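Local coordinates for protein serine protease pet (Escherichia coli, PDB 4OM9) that acts as a secreted autotransporter serine protease, an enterotoxin of enteroaggregative strains that probably cleaves the host cytoskeletal protein alpha-fodrin, at residues Thr335-Gly340 / Ile353-Asn358; Gln375-Lys380 / Lys392-Ile397. One frame throughout, in Å; residues are numbered along the deposited sequence.

Contact 1 of 2, residues Thr335-Gly340 / Ile353-Asn358; sequences TFKGAG and IKYASN
Thr-335 and Phe-336 pair in parallel with Lys-354 and Tyr-355, and two backbone bonds hold the two bridges. Phe-336 N donates to Lys-354 O at 3.0 Å, and Ala-356 N donates to Phe-336 O at 2.7 Å. A third bond comes from Gly-338, two residues past Phe-336. Gly-338 N gives its hydrogen almost straight to Tyr-355 OH (3.0 Å, 170°). It joins backbone to side chain, beyond the last backbone bond. CG of Tyr-355 is anti to the backbone N (chi1 -169°), and the ring passes beneath the Phe-336 carbonyl. Phe-336 O sits over one face of that ring, toward the rim, 3.3 Å from Tyr-355 CD1. The Phe-336 and Tyr-355 rings share a side of the sheet and meet obliquely, their planes 77° apart, with Phe-336 CD2 3.5 Å from Tyr-355 CE1. Ile-353 CD1 packs on Phe-336 CB at 3.7 Å. At the outer side, Ala-356 CB touches Lys-337 CB at 3.8 Å. Phe-316 stacks on the Phe-336 ring, and Asp-359 OD2 also bonds to Tyr-355 OH. This is the stacking of successive coils in a right-handed parallel beta-helix. Its chemistry joins a buried aromatic cluster to a phenol oxygen with two polar partners. The carboxylate of Asp-359 and the Gly-338 amide together would fix the position of the hydroxyl and probably polarise it.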
# COMPACT_ATOMS: atom_id res chain seq x y z
N THR A 335 -22.45 32.00 23.63
CA THR A 335 -22.41 30.91 22.68
C THR A 335 -22.91 31.36 21.31
O THR A 335 -23.72 32.29 21.20
CB THR A 335 -23.24 29.71 23.17
OG1 THR A 335 -24.62 30.08 23.23
CG2 THR A 335 -22.76 29.27 24.57
N PHE A 336 -22.41 30.71 20.27
CA PHE A 336 -22.99 30.86 18.96
C PHE A 336 -23.63 29.56 18.51
O PHE A 336 -23.12 28.47 18.82
CB PHE A 336 -21.95 31.29 17.93
CG PHE A 336 -22.47 31.26 16.51
CD1 PHE A 336 -23.42 32.18 16.09
CD2 PHE A 336 -22.01 30.32 15.61
CE1 PHE A 336 -23.89 32.17 14.80
CE2 PHE A 336 -22.48 30.29 14.31
CZ PHE A 336 -23.43 31.22 13.89
N LYS A 337 -24.74 29.69 17.80
CA LYS A 337 -25.41 28.55 17.19
C LYS A 337 -25.98 28.94 15.84
O LYS A 337 -26.49 30.05 15.68
CB LYS A 337 -26.53 28.03 18.09
CG LYS A 337 -27.27 26.84 17.51
CD LYS A 337 -28.31 26.30 18.48
CE LYS A 337 -29.01 25.08 17.90
NZ LYS A 337 -29.90 24.43 18.90
N GLY A 338 -25.90 28.02 14.89
CA GLY A 338 -26.49 28.22 13.58
C GLY A 338 -26.16 27.13 12.58
O GLY A 338 -25.91 25.99 12.94
N ALA A 339 -26.13 27.52 11.30
CA ALA A 339 -25.91 26.60 10.18
C ALA A 339 -24.48 26.09 10.17
O ALA A 339 -24.21 25.00 9.68
CB ALA A 339 -26.24 27.31 8.88
N GLY A 340 -23.57 26.88 10.72
CA GLY A 340 -22.18 26.49 10.83
C GLY A 340 -21.28 27.67 10.52
O GLY A 340 -21.69 28.82 10.61
N ILE A 353 -14.97 32.42 21.30
CA ILE A 353 -16.20 32.22 22.07
C ILE A 353 -16.39 30.72 22.03
O ILE A 353 -15.61 30.01 21.39
CB ILE A 353 -17.45 32.91 21.45
CG1 ILE A 353 -17.70 32.34 20.04
CG2 ILE A 353 -17.29 34.40 21.40
CD1 ILE A 353 -18.93 32.91 19.30
N LYS A 354 -17.46 30.25 22.67
CA LYS A 354 -17.88 28.87 22.55
C LYS A 354 -18.95 28.71 21.48
O LYS A 354 -19.86 29.53 21.37
CB LYS A 354 -18.40 28.35 23.89
CG LYS A 354 -17.34 28.23 24.97
CD LYS A 354 -17.88 27.44 26.13
CE LYS A 354 -16.86 27.30 27.26
NZ LYS A 354 -15.69 28.22 27.11
N TYR A 355 -18.83 27.66 20.67
CA TYR A 355 -19.98 27.24 19.89
C TYR A 355 -20.90 26.59 20.91
O TYR A 355 -20.43 25.98 21.88
CB TYR A 355 -19.61 26.27 18.73
CG TYR A 355 -20.78 26.08 17.80
CD1 TYR A 355 -21.04 27.01 16.79
CD2 TYR A 355 -21.66 25.03 17.97
CE1 TYR A 355 -22.15 26.87 15.97
CE2 TYR A 355 -22.76 24.88 17.18
CZ TYR A 355 -23.01 25.80 16.17
OH TYR A 355 -24.12 25.64 15.38
N ALA A 356 -22.20 26.77 20.73
CA ALA A 356 -23.22 26.18 21.60
C ALA A 356 -22.97 24.69 21.88
O ALA A 356 -22.42 23.98 21.06
CB ALA A 356 -24.61 26.36 20.97
N SER A 357 -23.42 24.25 23.05
CA SER A 357 -23.06 22.92 23.55
C SER A 357 -24.11 21.85 23.26
O SER A 357 -23.86 20.67 23.49
CB SER A 357 -22.81 22.98 25.06
OG SER A 357 -24.02 22.75 25.76
N ASN A 358 -25.28 22.24 22.79
CA ASN A 358 -26.24 21.21 22.42
C ASN A 358 -26.29 20.98 20.90
O ASN A 358 -27.21 20.36 20.38
CB ASN A 358 -27.64 21.55 22.97
CG ASN A 358 -28.20 22.86 22.42
OD1 ASN A 358 -27.47 23.69 21.87
ND2 ASN A 358 -29.50 23.06 22.60

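Contact 2 of 2, residues Gln375-Lys380 / Lys392-Ile397; sequences QNTNLK and KTFNNI
Gln-375 N donates to Thr-393 O at 2.7 Å, and Asn-395 N donates to Thr-377 O at 2.9 Å. Leu-379 N closes the series on Asn-396 O at 2.9 Å, with a nearly straight N-H (166°). On the exposed side, Asn-395 ND2 gives a nearly straight bond to Asn-376 OD1 at 3.0 Å. This oxygen lies in the amide plane of Asn-395, although the two amide planes are turned 64° from each other. CG of Asn-376 is anti to its backbone N (chi1 -173°), and OD1 beyond it meets Asn-395. Asn-378 and Asn-396 lie side by side and point the same way. Asn-378 OD1 accepts weak bonds from both N and ND2 of Asn-396, and a water links it weakly to Asn-395 ND2. Inward, the Phe-394 ring is covered on both faces. Leu-379 CB sits over the ring centre, 3.6 Å from Phe-394 CD1, and Gln-375 CG lies over the opposite face, 3.5 Å from Phe-394 CE1. Both are CH-pi contacts. The edge of the ring meets Thr-377 O in plane. On the Leu-379 side, CD2 of Leu-379 touches Ile-397 CG2 at 3.8 Å, beside their parallel bridge. Leu-388 and Val-371 also pack on Phe-394. Coils of the parallel beta-helix stack here through backbone bonds and outward asparagine amides, while the sandwiched phenylalanine fills the interior. The bonds of the turn accommodate a one-residue shift in pairing, from Gln-375 opposite Phe-394 to Thr-377 opposite Asn-395.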
# COMPACT_ATOMS: atom_id res chain seq x y z
N GLN A 375 -14.34 24.33 23.91
CA GLN A 375 -15.67 24.55 23.33
C GLN A 375 -16.76 23.80 24.07
O GLN A 375 -17.92 24.19 24.00
CB GLN A 375 -15.67 24.14 21.87
CG GLN A 375 -14.77 25.01 21.01
CD GLN A 375 -15.30 26.43 20.89
OE1 GLN A 375 -16.32 26.68 20.23
NE2 GLN A 375 -14.60 27.36 21.52
N ASN A 376 -16.38 22.73 24.78
CA ASN A 376 -17.37 21.84 25.39
C ASN A 376 -18.48 21.47 24.38
O ASN A 376 -19.66 21.42 24.71
CB ASN A 376 -17.96 22.50 26.65
CG ASN A 376 -18.88 21.57 27.43
OD1 ASN A 376 -18.78 20.34 27.33
ND2 ASN A 376 -19.80 22.16 28.19
N THR A 377 -18.09 21.19 23.14
CA THR A 377 -19.04 20.69 22.15
C THR A 377 -18.30 19.91 21.10
O THR A 377 -17.08 19.78 21.18
CB THR A 377 -19.87 21.84 21.46
OG1 THR A 377 -21.08 21.32 20.90
CG2 THR A 377 -19.04 22.51 20.38
N ASN A 378 -19.03 19.40 20.11
CA ASN A 378 -18.45 18.59 19.04
C ASN A 378 -18.19 19.39 17.79
O ASN A 378 -18.89 20.35 17.49
CB ASN A 378 -19.35 17.38 18.73
CG ASN A 378 -19.52 16.46 19.93
OD1 ASN A 378 -18.71 16.49 20.87
ND2 ASN A 378 -20.57 15.64 19.91
N LEU A 379 -17.14 19.00 17.08
CA LEU A 379 -16.80 19.62 15.83
C LEU A 379 -17.08 18.64 14.68
O LEU A 379 -16.80 17.45 14.78
CB LEU A 379 -15.33 20.04 15.82
CG LEU A 379 -14.83 20.47 14.44
CD1 LEU A 379 -15.44 21.81 14.07
CD2 LEU A 379 -13.32 20.53 14.35
N LYS A 380 -17.65 19.16 13.59
CA LYS A 380 -17.71 18.42 12.33
C LYS A 380 -17.07 19.27 11.25
O LYS A 380 -17.61 20.32 10.89
CB LYS A 380 -19.15 18.07 11.97
CG LYS A 380 -19.74 17.02 12.90
CD LYS A 380 -20.99 16.39 12.33
CE LYS A 380 -21.46 15.27 13.23
NZ LYS A 380 -22.54 14.41 12.63
N LYS A 392 -8.18 20.15 25.41
CA LYS A 392 -9.48 19.54 25.17
C LYS A 392 -10.39 20.49 24.38
O LYS A 392 -11.52 20.76 24.78
CB LYS A 392 -10.13 19.15 26.50
CG LYS A 392 -10.62 17.73 26.55
CD LYS A 392 -11.95 17.55 25.85
CE LYS A 392 -13.07 18.02 26.75
NZ LYS A 392 -13.53 16.97 27.69
N THR A 393 -9.86 21.00 23.27
CA THR A 393 -10.52 22.06 22.53
C THR A 393 -11.98 21.71 22.19
O THR A 393 -12.89 22.48 22.49
CB THR A 393 -9.73 22.40 21.27
OG1 THR A 393 -8.44 22.90 21.66
CG2 THR A 393 -10.47 23.44 20.46
N PHE A 394 -12.20 20.54 21.61
CA PHE A 394 -13.55 20.03 21.43
C PHE A 394 -13.70 18.78 22.24
O PHE A 394 -12.72 18.19 22.65
CB PHE A 394 -13.84 19.77 19.95
CG PHE A 394 -13.94 21.03 19.14
CD1 PHE A 394 -15.15 21.72 19.05
CD2 PHE A 394 -12.84 21.54 18.49
CE1 PHE A 394 -15.27 22.89 18.31
CE2 PHE A 394 -12.94 22.71 17.75
CZ PHE A 394 -14.16 23.39 17.66
N ASN A 395 -14.93 18.38 22.52
CA ASN A 395 -15.13 17.13 23.21
C ASN A 395 -14.84 15.95 22.24
O ASN A 395 -14.06 15.05 22.57
CB ASN A 395 -16.54 17.08 23.80
CG ASN A 395 -16.76 18.15 24.90
OD1 ASN A 395 -15.80 18.59 25.55
ND2 ASN A 395 -18.00 18.57 25.10
N ASN A 396 -15.43 16.00 21.05
CA ASN A 396 -15.22 15.04 19.97
C ASN A 396 -15.09 15.75 18.64
O ASN A 396 -15.83 16.70 18.38
CB ASN A 396 -16.37 14.04 19.88
CG ASN A 396 -16.51 13.20 21.12
OD1 ASN A 396 -15.73 12.28 21.33
ND2 ASN A 396 -17.49 13.53 21.96
N ILE A 397 -14.18 15.27 17.78
CA ILE A 397 -14.02 15.82 16.45
C ILE A 397 -14.33 14.79 15.34
O ILE A 397 -13.87 13.64 15.41
CB ILE A 397 -12.60 16.36 16.26
CG1 ILE A 397 -12.34 17.48 17.26
CG2 ILE A 397 -12.39 16.85 14.82
CD1 ILE A 397 -10.90 17.89 17.37
O HOH W 1 -20.40 17.63 22.94

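Overall arrangement
Both contacts join successive coils of one beta-helix, and their centres lie about 11 Å apart. Contact 1 comes first along the chain. Gln-375 links them: its side-chain amide binds the backbone of Ile-353 and Tyr-355, while its own N and CG serve contact 2. Thr-377 adds a bond to Ala-356 O. Contact 1 is partly buried and includes a short strand pair. Contact 2 is more buried and is mostly loop, with a parallel bridge at its end. The chemistry differs accordingly. Contact 1 relies on an aromatic pair and a tyrosine hydroxyl, whereas contact 2 combines side-chain amide bonds with an aliphatic sandwich around one phenylalanine.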